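Local coordinates for putative phosphohistidine phosphatase SixA (Agrobacterium tumefaciens, PDB 2RFL), which probably removes phosphate from phosphohistidine or related phosphorylated substrates, at residues G114-M119 with S138-S143. Residues are numbered along the deposited sequence; the frame is centred on the assembly and turned at random.
Sequences GHNPTM and SGFPTS
N116 and F140 mark the closest backbone approach of the strand-to-helix connection 114-119 and the irregular segment 138-143, their CA atoms 7.6 Å apart, and side chains bridge the gap between that loop and the turn that leads from strand 109-114 through a cis peptide before P117 into helix 118-127. The amide of N116 reaches across with ND2, which gives a hydrogen bond of 2.9 Å to the carbonyl oxygen O of F140. The donor lies in the carbonyl plane, yet the bond is bent, 131° at the hydrogen, and the acceptor sits 31° out of the amide plane. A water molecule closes a small triangle, donating to the same F140 O and weakly accepting from ND2. With R15 NH1 as a further donor, this carbonyl is gripped from three sources. The other end of the amide, OD1, receives E120 N, which fixes the rotation of the group. Amide and ring planes stand nearly perpendicular. Beside this polar bridge lies an apolar one: F140 has CG anti to its own backbone nitrogen (chi1 -162°), which brings one ring face against M119, and this selenomethionine lays CG over it as a CH-pi contact, 4.1 Å from the ring centroid and displaced toward the rim at CZ. The chain of M119 then bends at chi2 and chi3, carrying its selenium end away. R15 and H16 form the family's Arg-His motif, so the F140 carbonyl probably helps to position the active-site arginine as a second-shell partner, and H115, meeting H16, is probably the second active-site histidine. The contact thus joins the approach to helix 118-127 and its beginning to the connection between helix 129-135 and strand 145-149, with M119 resting on L13 of strand 10-15 and F140 meeting F166 of strand 162-167 edge-to-face.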
ATOM      1  N   GLY A 114      -2.819  -3.392  -1.875  1.00 32.53           N
ATOM      2  CA  GLY A 114      -3.080  -4.267  -3.034  1.00 32.29           C
ATOM      3  C   GLY A 114      -1.796  -4.802  -3.627  1.00 31.89           C
ATOM      4  O   GLY A 114      -0.809  -4.975  -2.909  1.00 31.54           O
ATOM      5  N   HIS A 115      -1.815  -5.032  -4.941  1.00 31.59           N
ATOM      6  CA  HIS A 115      -0.838  -5.897  -5.614  1.00 31.72           C
ATOM      7  C   HIS A 115      -0.174  -5.211  -6.792  1.00 31.81           C
ATOM      8  O   HIS A 115      -0.756  -4.319  -7.402  1.00 31.01           O
ATOM      9  CB  HIS A 115      -1.480  -7.193  -6.186  1.00 31.17           C
ATOM     10  CG  HIS A 115      -2.571  -7.784  -5.359  1.00 29.72           C
ATOM     11  ND1 HIS A 115      -2.499  -9.062  -4.852  1.00 32.83           N
ATOM     12  CD2 HIS A 115      -3.798  -7.320  -5.020  1.00 32.66           C
ATOM     13  CE1 HIS A 115      -3.614  -9.355  -4.207  1.00 31.66           C
ATOM     14  NE2 HIS A 115      -4.418  -8.310  -4.286  1.00 35.42           N
ATOM     15  N   ASN A 116       1.040  -5.672  -7.101  1.00 32.05           N
ATOM     16  CA  ASN A 116       1.714  -5.437  -8.378  1.00 32.29           C
ATOM     17  C   ASN A 116       0.970  -6.136  -9.535  1.00 32.25           C
ATOM     18  O   ASN A 116       0.366  -7.169  -9.313  1.00 32.69           O
ATOM     19  CB  ASN A 116       3.170  -5.938  -8.295  1.00 32.42           C
ATOM     20  CG  ASN A 116       4.158  -4.853  -7.832  1.00 33.87           C
ATOM     21  OD1 ASN A 116       3.826  -3.665  -7.715  1.00 35.29           O
ATOM     22  ND2 ASN A 116       5.389  -5.264  -7.595  1.00 36.97           N
ATOM     23  N   PRO A 117       1.030  -5.604 -10.776  1.00 32.18           N
ATOM     24  CA  PRO A 117       1.658  -4.385 -11.287  1.00 32.60           C
ATOM     25  C   PRO A 117       0.890  -3.129 -10.912  1.00 32.89           C
ATOM     26  O   PRO A 117       1.455  -2.038 -11.002  1.00 33.86           O
ATOM     27  CB  PRO A 117       1.565  -4.532 -12.817  1.00 32.16           C
ATOM     28  CG  PRO A 117       0.840  -5.707 -13.097  1.00 30.41           C
ATOM     29  CD  PRO A 117       0.366  -6.355 -11.862  1.00 33.04           C
ATOM     30  N   THR A 118      -0.383  -3.277 -10.538  1.00 32.35           N
ATOM     31  CA  THR A 118      -1.214  -2.125 -10.214  1.00 32.83           C
ATOM     32  C   THR A 118      -0.617  -1.168  -9.175  1.00 32.31           C
ATOM     33  O   THR A 118      -0.737   0.031  -9.308  1.00 32.59           O
ATOM     34  CB  THR A 118      -2.586  -2.577  -9.760  1.00 32.49           C
ATOM     35  OG1 THR A 118      -2.891  -3.803 -10.425  1.00 35.01           O
ATOM     36  CG2 THR A 118      -3.652  -1.515 -10.068  1.00 30.41           C
HETATM   37  N   MSE A 119       0.002  -1.702  -8.140  1.00 32.97           N
HETATM   38  CA  MSE A 119       0.600  -0.866  -7.091  1.00 33.84           C
HETATM   39  C   MSE A 119       1.772  -0.027  -7.646  1.00 33.46           C
HETATM   40  O   MSE A 119       1.777   1.200  -7.510  1.00 31.88           O
HETATM   41  CB  MSE A 119       1.015  -1.722  -5.866  1.00 33.49           C
HETATM   42  CG  MSE A 119       1.221  -0.917  -4.538  1.00 36.06           C
HETATM   43 SE   MSE A 119      -0.289   0.273  -3.971  0.95 46.98          SE
HETATM   44  CE  MSE A 119      -1.668  -1.086  -3.616  1.00 41.09           C
ATOM     45  N   SER A 138      14.996  -2.041  -8.513  1.00 59.52           N
ATOM     46  CA  SER A 138      14.411  -3.358  -8.758  1.00 58.75           C
ATOM     47  C   SER A 138      12.893  -3.449  -8.555  1.00 56.95           C
ATOM     48  O   SER A 138      12.349  -4.538  -8.377  1.00 56.97           O
ATOM     49  CB  SER A 138      15.148  -4.420  -7.940  1.00 59.35           C
ATOM     50  OG  SER A 138      15.305  -3.997  -6.605  1.00 58.11           O
ATOM     51  N   GLY A 139      12.203  -2.316  -8.598  1.00 54.86           N
ATOM     52  CA  GLY A 139      10.746  -2.321  -8.546  1.00 52.63           C
ATOM     53  C   GLY A 139      10.154  -2.214  -7.154  1.00 50.46           C
ATOM     54  O   GLY A 139      10.882  -2.009  -6.189  1.00 50.99           O
ATOM     55  N   PHE A 140       8.833  -2.371  -7.064  1.00 47.76           N
ATOM     56  CA  PHE A 140       8.054  -2.113  -5.840  1.00 44.76           C
ATOM     57  C   PHE A 140       7.901  -3.430  -5.042  1.00 44.00           C
ATOM     58  O   PHE A 140       7.082  -4.303  -5.405  1.00 43.62           O
ATOM     59  CB  PHE A 140       6.700  -1.520  -6.248  1.00 43.53           C
ATOM     60  CG  PHE A 140       5.964  -0.808  -5.160  1.00 40.00           C
ATOM     61  CD1 PHE A 140       5.701  -1.422  -3.935  1.00 38.52           C
ATOM     62  CD2 PHE A 140       5.474   0.477  -5.381  1.00 37.69           C
ATOM     63  CE1 PHE A 140       4.988  -0.782  -2.917  1.00 35.24           C
ATOM     64  CE2 PHE A 140       4.757   1.141  -4.378  1.00 37.24           C
ATOM     65  CZ  PHE A 140       4.518   0.488  -3.125  1.00 36.69           C
ATOM     66  N   PRO A 141       8.711  -3.587  -3.972  1.00 42.70           N
ATOM     67  CA  PRO A 141       8.812  -4.824  -3.206  1.00 41.99           C
ATOM     68  C   PRO A 141       7.592  -5.130  -2.291  1.00 41.36           C
ATOM     69  O   PRO A 141       6.732  -4.260  -2.071  1.00 39.75           O
ATOM     70  CB  PRO A 141      10.090  -4.595  -2.373  1.00 42.76           C
ATOM     71  CG  PRO A 141      10.159  -3.097  -2.173  1.00 41.84           C
ATOM     72  CD  PRO A 141       9.588  -2.519  -3.431  1.00 42.83           C
ATOM     73  N   THR A 142       7.534  -6.362  -1.781  1.00 41.05           N
ATOM     74  CA  THR A 142       6.478  -6.785  -0.871  1.00 40.78           C
ATOM     75  C   THR A 142       6.601  -6.119   0.471  1.00 39.89           C
ATOM     76  O   THR A 142       7.677  -6.047   1.032  1.00 40.76           O
ATOM     77  CB  THR A 142       6.469  -8.298  -0.597  1.00 41.51           C
ATOM     78  OG1 THR A 142       7.748  -8.720  -0.086  1.00 40.55           O
ATOM     79  CG2 THR A 142       6.046  -9.074  -1.839  1.00 41.38           C
ATOM     80  N   SER A 143       5.476  -5.686   1.009  1.00 38.82           N
ATOM     81  CA  SER A 143       5.429  -4.801   2.208  1.00 37.97           C
ATOM     82  C   SER A 143       6.263  -3.532   2.113  1.00 36.56           C
ATOM     83  O   SER A 143       6.689  -3.011   3.149  1.00 34.68           O
ATOM     84  CB  SER A 143       5.725  -5.526   3.513  1.00 38.14           C
ATOM     85  OG  SER A 143       5.238  -4.696   4.556  1.00 39.76           O
TER
HETATM   86  O   HOH W   1       8.126  -4.745  -7.765  1.00 60.52           O